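Local coordinates for putative metal resistance protein (Proteus mirabilis, PDB 6C29) that probably reduces protein disulfides as membrane protein ScsB, whose N-terminal periplasmic tandem immunoglobulin-fold domain, the part described here, primes the disulfide isomerase ScsC, at residues L8-N13 with I119-S124; D14-R19 with L109-C114. One frame throughout, in Å; residues are numbered along the deposited sequence.

Contact 1 of 2, residues L8-N13 with I119-S124; sequences LTMPDN and ILTDYS
A chi1 of -71° sets Met10 CG anti to the carbonyl carbon and beside its own backbone N, where it comes to lie over one face of the Tyr123 ring, 4.0 Å from the Tyr123 centroid, in a CH-pi contact. The selenomethionine and tyrosine side chains slide past each other in opposite directions. Thr9 CA stands at the ring edge, near its plane. The Met10 chain then bends at chi2 and chi3, which brings its CE within 3.5 Å of Asp122 O. Beside it, Thr121 CG2 packs 3.9 Å from Met10 CG, while further along the strand Leu8 CD1 touches Ser124 O at 3.6 Å.

Residues Met10 to Asn13 form a type I beta turn, and the turn carries Asn13 back toward the strand. There the Asn13 and Tyr123 side chains cross at about a right angle, with the amide plane tilted 61° from the ring, and Asn13 ND2 lies 3.0 Å from Thr121 OG1. Asn13 OD1 is engaged by the backbone N of His15. The strand being met is an edge strand of a three-stranded sheet in the N-terminal immunoglobulin-fold domain.

One water joins the pieces, lying at the ring edge and in its plane. It accepts from Tyr123 OH at 2.7 Å and from Met10 N, and donates to Asn13 O. The buried tyrosine therefore meets its neighbours in two ways, by dispersion over its face and, at its hydroxyl, by a proton given to a water that the backbone also holds at both ends of the turn.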
loop_
_atom_site.group_PDB
_atom_site.type_symbol
_atom_site.label_atom_id
_atom_site.label_comp_id
_atom_site.label_asym_id
_atom_site.label_seq_id
_atom_site.Cartn_x
_atom_site.Cartn_y
_atom_site.Cartn_z
ATOM N N LEU A 8 -14.143 -7.377 -14.058
ATOM C CA LEU A 8 -15.294 -7.675 -13.227
ATOM C C LEU A 8 -15.916 -6.409 -12.699
ATOM O O LEU A 8 -15.223 -5.493 -12.211
ATOM C CB LEU A 8 -14.889 -8.560 -12.049
ATOM C CG LEU A 8 -14.153 -9.857 -12.384
ATOM C CD1 LEU A 8 -13.608 -10.484 -11.075
ATOM C CD2 LEU A 8 -15.052 -10.797 -13.169
ATOM N N THR A 9 -17.235 -6.384 -12.728
ATOM C CA THR A 9 -17.997 -5.333 -12.091
ATOM C C THR A 9 -19.052 -6.018 -11.233
ATOM O O THR A 9 -19.395 -7.200 -11.442
ATOM C CB THR A 9 -18.671 -4.363 -13.090
ATOM O OG1 THR A 9 -19.564 -5.097 -13.929
ATOM C CG2 THR A 9 -17.645 -3.647 -13.969
HETATM N N MSE A 10 -19.500 -5.299 -10.228
HETATM C CA MSE A 10 -20.612 -5.714 -9.385
HETATM C C MSE A 10 -21.741 -4.735 -9.576
HETATM O O MSE A 10 -21.488 -3.519 -9.740
HETATM C CB MSE A 10 -20.165 -5.745 -7.922
HETATM C CG MSE A 10 -19.206 -6.874 -7.620
HETATM SE SE MSE A 10 -20.130 -8.581 -7.765
HETATM C CE MSE A 10 -21.031 -8.483 -6.044
ATOM N N PRO A 11 -22.974 -5.233 -9.520
ATOM C CA PRO A 11 -24.146 -4.417 -9.846
ATOM C C PRO A 11 -24.299 -3.142 -9.008
ATOM O O PRO A 11 -24.809 -2.132 -9.513
ATOM C CB PRO A 11 -25.319 -5.380 -9.571
ATOM C CG PRO A 11 -24.764 -6.728 -9.766
ATOM C CD PRO A 11 -23.321 -6.657 -9.335
ATOM N N ASP A 12 -23.871 -3.189 -7.753
ATOM C CA ASP A 12 -24.032 -2.074 -6.820
ATOM C C ASP A 12 -22.834 -1.154 -6.709
ATOM O O ASP A 12 -22.782 -0.281 -5.845
ATOM C CB ASP A 12 -24.412 -2.638 -5.470
ATOM C CG ASP A 12 -25.823 -3.196 -5.496
ATOM O OD1 ASP A 12 -26.762 -2.364 -5.545
ATOM O OD2 ASP A 12 -25.997 -4.444 -5.548
ATOM N N ASN A 13 -21.845 -1.383 -7.545
ATOM C CA ASN A 13 -20.682 -0.494 -7.597
ATOM C C ASN A 13 -20.406 -0.058 -9.030
ATOM O O ASN A 13 -19.848 -0.834 -9.817
ATOM C CB ASN A 13 -19.474 -1.204 -6.994
ATOM C CG ASN A 13 -18.240 -0.324 -6.944
ATOM O OD1 ASN A 13 -18.012 0.476 -7.845
ATOM N ND2 ASN A 13 -17.417 -0.497 -5.914
ATOM N N ILE A 119 -16.866 2.747 0.736
ATOM C CA ILE A 119 -17.717 1.640 0.323
ATOM C C ILE A 119 -16.886 0.359 0.270
ATOM O O ILE A 119 -15.784 0.351 -0.271
ATOM C CB ILE A 119 -18.330 1.884 -1.066
ATOM C CG1 ILE A 119 -19.147 3.171 -1.125
ATOM C CG2 ILE A 119 -19.142 0.657 -1.548
ATOM C CD1 ILE A 119 -20.342 3.165 -0.272
ATOM N N LEU A 120 -17.428 -0.731 0.808
ATOM C CA LEU A 120 -16.820 -2.060 0.717
ATOM C C LEU A 120 -17.602 -2.920 -0.257
ATOM O O LEU A 120 -18.830 -3.069 -0.120
ATOM C CB LEU A 120 -16.776 -2.715 2.098
ATOM C CG LEU A 120 -16.108 -1.880 3.184
ATOM C CD1 LEU A 120 -16.270 -2.540 4.518
ATOM C CD2 LEU A 120 -14.647 -1.697 2.873
ATOM N N THR A 121 -16.905 -3.471 -1.248
ATOM C CA THR A 121 -17.507 -4.282 -2.307
ATOM C C THR A 121 -16.731 -5.585 -2.418
ATOM O O THR A 121 -15.516 -5.561 -2.497
ATOM C CB THR A 121 -17.488 -3.553 -3.664
ATOM O OG1 THR A 121 -18.040 -2.239 -3.513
ATOM C CG2 THR A 121 -18.250 -4.340 -4.803
ATOM N N ASP A 122 -17.433 -6.707 -2.487
ATOM C CA ASP A 122 -16.796 -8.011 -2.680
ATOM C C ASP A 122 -16.765 -8.410 -4.151
ATOM O O ASP A 122 -17.789 -8.349 -4.826
ATOM C CB ASP A 122 -17.521 -9.081 -1.887
ATOM C CG ASP A 122 -17.198 -9.035 -0.406
ATOM O OD1 ASP A 122 -16.319 -8.256 0.012
ATOM O OD2 ASP A 122 -17.820 -9.822 0.352
ATOM N N TYR A 123 -15.604 -8.845 -4.624
ATOM C CA TYR A 123 -15.407 -9.372 -5.973
ATOM C C TYR A 123 -14.911 -10.803 -5.882
ATOM O O TYR A 123 -13.929 -11.065 -5.200
ATOM C CB TYR A 123 -14.400 -8.510 -6.757
ATOM C CG TYR A 123 -14.882 -7.118 -7.032
ATOM C CD1 TYR A 123 -14.741 -6.111 -6.104
ATOM C CD2 TYR A 123 -15.477 -6.789 -8.238
ATOM C CE1 TYR A 123 -15.203 -4.833 -6.345
ATOM C CE2 TYR A 123 -15.940 -5.528 -8.479
ATOM C CZ TYR A 123 -15.787 -4.542 -7.544
ATOM O OH TYR A 123 -16.248 -3.265 -7.756
ATOM N N SER A 124 -15.562 -11.731 -6.572
ATOM C CA SER A 124 -15.132 -13.119 -6.555
ATOM C C SER A 124 -14.134 -13.348 -7.669
ATOM O O SER A 124 -14.448 -13.134 -8.851
ATOM C CB SER A 124 -16.325 -14.051 -6.709
ATOM O OG SER A 124 -17.161 -13.954 -5.582
HETATM O O HOH W 1 -17.957 -2.767 -9.760
#

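Contact 2 of 2, residues D14-R19 with L109-C114; sequences DHAQVR and LTLSTC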
loop_
_atom_site.group_PDB
_atom_site.type_symbol
_atom_site.label_atom_id
_atom_site.label_comp_id
_atom_site.label_asym_id
_atom_site.label_seq_id
_atom_site.Cartn_x
_atom_site.Cartn_y
_atom_site.Cartn_z
ATOM N N ASP A 14 -20.789 1.174 -9.356
ATOM C CA ASP A 14 -20.667 1.681 -10.715
ATOM C C ASP A 14 -19.363 2.419 -10.964
ATOM O O ASP A 14 -19.219 3.069 -12.006
ATOM C CB ASP A 14 -21.846 2.611 -11.026
ATOM C CG ASP A 14 -21.890 3.852 -10.123
ATOM O OD1 ASP A 14 -20.894 4.166 -9.418
ATOM O OD2 ASP A 14 -22.955 4.521 -10.111
ATOM N N HIS A 15 -18.433 2.330 -10.014
ATOM C CA HIS A 15 -17.220 3.151 -10.087
ATOM C C HIS A 15 -15.908 2.391 -9.965
ATOM O O HIS A 15 -14.850 3.017 -9.778
ATOM C CB HIS A 15 -17.246 4.226 -8.998
ATOM C CG HIS A 15 -17.304 3.665 -7.621
ATOM N ND1 HIS A 15 -18.488 3.532 -6.922
ATOM C CD2 HIS A 15 -16.332 3.165 -6.826
ATOM C CE1 HIS A 15 -18.232 2.990 -5.748
ATOM N NE2 HIS A 15 -16.929 2.755 -5.666
ATOM N N ALA A 16 -15.968 1.075 -9.978
ATOM C CA ALA A 16 -14.765 0.261 -10.013
ATOM C C ALA A 16 -14.916 -0.915 -10.938
ATOM O O ALA A 16 -15.993 -1.473 -11.099
ATOM C CB ALA A 16 -14.391 -0.223 -8.626
ATOM N N GLN A 17 -13.809 -1.308 -11.546
ATOM C CA GLN A 17 -13.716 -2.562 -12.252
ATOM C C GLN A 17 -12.420 -3.220 -11.774
ATOM O O GLN A 17 -11.429 -2.512 -11.566
ATOM C CB GLN A 17 -13.617 -2.372 -13.753
ATOM C CG GLN A 17 -14.537 -1.478 -14.481
ATOM C CD GLN A 17 -14.160 -1.539 -15.946
ATOM O OE1 GLN A 17 -13.639 -0.577 -16.502
ATOM N NE2 GLN A 17 -14.330 -2.702 -16.548
ATOM N N VAL A 18 -12.416 -4.551 -11.654
ATOM C CA VAL A 18 -11.203 -5.248 -11.241
ATOM C C VAL A 18 -10.929 -6.443 -12.114
ATOM O O VAL A 18 -11.815 -7.025 -12.716
ATOM C CB VAL A 18 -11.247 -5.710 -9.747
ATOM C CG1 VAL A 18 -11.671 -4.540 -8.804
ATOM C CG2 VAL A 18 -12.146 -6.902 -9.565
ATOM N N ARG A 19 -9.655 -6.784 -12.227
ATOM C CA ARG A 19 -9.221 -7.911 -13.038
ATOM C C ARG A 19 -8.053 -8.574 -12.362
ATOM O O ARG A 19 -7.147 -7.879 -11.937
ATOM C CB ARG A 19 -8.801 -7.449 -14.432
ATOM C CG ARG A 19 -8.192 -8.572 -15.311
ATOM C CD ARG A 19 -7.897 -8.052 -16.733
ATOM N NE ARG A 19 -7.245 -9.034 -17.610
ATOM C CZ ARG A 19 -6.053 -8.873 -18.196
ATOM N NH1 ARG A 19 -5.311 -7.785 -17.982
ATOM N NH2 ARG A 19 -5.594 -9.820 -19.011
ATOM N N LEU A 109 -12.071 -10.710 -3.033
ATOM C CA LEU A 109 -11.485 -9.405 -2.802
ATOM C C LEU A 109 -12.529 -8.509 -2.160
ATOM O O LEU A 109 -13.573 -8.271 -2.771
ATOM C CB LEU A 109 -11.022 -8.772 -4.117
ATOM C CG LEU A 109 -10.691 -7.281 -4.102
ATOM C CD1 LEU A 109 -9.429 -7.008 -3.308
ATOM C CD2 LEU A 109 -10.575 -6.764 -5.541
ATOM N N THR A 110 -12.264 -7.991 -0.957
ATOM C CA THR A 110 -13.084 -6.934 -0.381
ATOM C C THR A 110 -12.401 -5.628 -0.741
ATOM O O THR A 110 -11.365 -5.256 -0.153
ATOM C CB THR A 110 -13.247 -7.081 1.109
ATOM O OG1 THR A 110 -13.874 -8.356 1.392
ATOM C CG2 THR A 110 -14.098 -5.911 1.668
ATOM N N LEU A 111 -12.926 -4.972 -1.765
ATOM C CA LEU A 111 -12.358 -3.737 -2.257
ATOM C C LEU A 111 -12.977 -2.565 -1.552
ATOM O O LEU A 111 -14.201 -2.412 -1.518
ATOM C CB LEU A 111 -12.574 -3.582 -3.760
ATOM C CG LEU A 111 -11.978 -2.305 -4.358
ATOM C CD1 LEU A 111 -10.475 -2.348 -4.342
ATOM C CD2 LEU A 111 -12.490 -2.181 -5.799
ATOM N N SER A 112 -12.141 -1.737 -0.950
ATOM C CA SER A 112 -12.588 -0.487 -0.395
ATOM C C SER A 112 -12.406 0.640 -1.393
ATOM O O SER A 112 -11.334 0.763 -2.034
ATOM C CB SER A 112 -11.806 -0.191 0.858
ATOM O OG SER A 112 -10.441 -0.348 0.523
ATOM N N THR A 113 -13.444 1.438 -1.580
ATOM C CA THR A 113 -13.349 2.605 -2.439
ATOM C C THR A 113 -13.913 3.757 -1.651
ATOM O O THR A 113 -14.796 3.575 -0.795
ATOM C CB THR A 113 -14.080 2.412 -3.792
ATOM O OG1 THR A 113 -15.447 2.038 -3.584
ATOM C CG2 THR A 113 -13.382 1.314 -4.648
ATOM N N CYS A 114 -13.429 4.940 -1.951
ATOM C CA CYS A 114 -13.832 6.123 -1.218
ATOM C C CYS A 114 -14.013 7.347 -2.086
ATOM O O CYS A 114 -13.191 7.635 -2.942
ATOM C CB CYS A 114 -12.808 6.436 -0.149
ATOM S SG CYS A 114 -13.172 7.979 0.721
#
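The short bond between His15 NE2 and Thr113 OG1, at 2.7 Å, lies in the plane of the imidazole at its edge and is nearly straight, with an angle of 165°; either atom could be the donor. Both groups start from the crowded position between backbone N and carbonyl carbon: chi1 of 61° places His15 CG there, and Thr113 OG1 takes the same place in its own residue. The histidine is further held by ring stacking with Trp42.

This buried polar pair sits at one end of an otherwise apolar interface between the two sheets of an immunoglobulin-type beta sandwich. The chain turns a corner at Asp14 and His15 and enters strand 16-24 of the four-stranded sheet, whereas 109-114 belongs to the middle strand of the three-stranded sheet. The two short strand axes approach to 9.9 Å and run at 147°, so the layers meet through side chains.

Leu111 CD2 touches two side chains of 14-19, reaching Ala16 CB at 3.9 Å and, tip to tip, Val18 CG1 at the same separation. Further down the interface Val18 CG1 also meets Leu109 CD2 at 4.1 Å, again tip to tip. Strand 30-38 adds Val36 against Val18, Leu34 against Leu109 and Leu38 against Thr113, and Leu111 also rests on Thr44.

The two contacts, centred 6 Å apart, show how two pairs of consecutive strands can meet each other twice. Segments 8-13 and 14-19 follow each other through a corner, and a probable hydrogen bond from Leu8 N to Val18 O (2.7 Å) draws their strands together. On the other side, 109-114 and 119-124 are neighbours in one sheet, with Ile119 N probably bonded to Thr113 O, also at 2.7 Å. Tyr123 bridges the contacts: its OH lies 3.7 Å from Ala16 CB, and its side chain also touches Leu111. Cys114, at the end of contact 2 and pointing away from 14-19, probably belongs to the redox-active cysteine site, as in DsbD relatives.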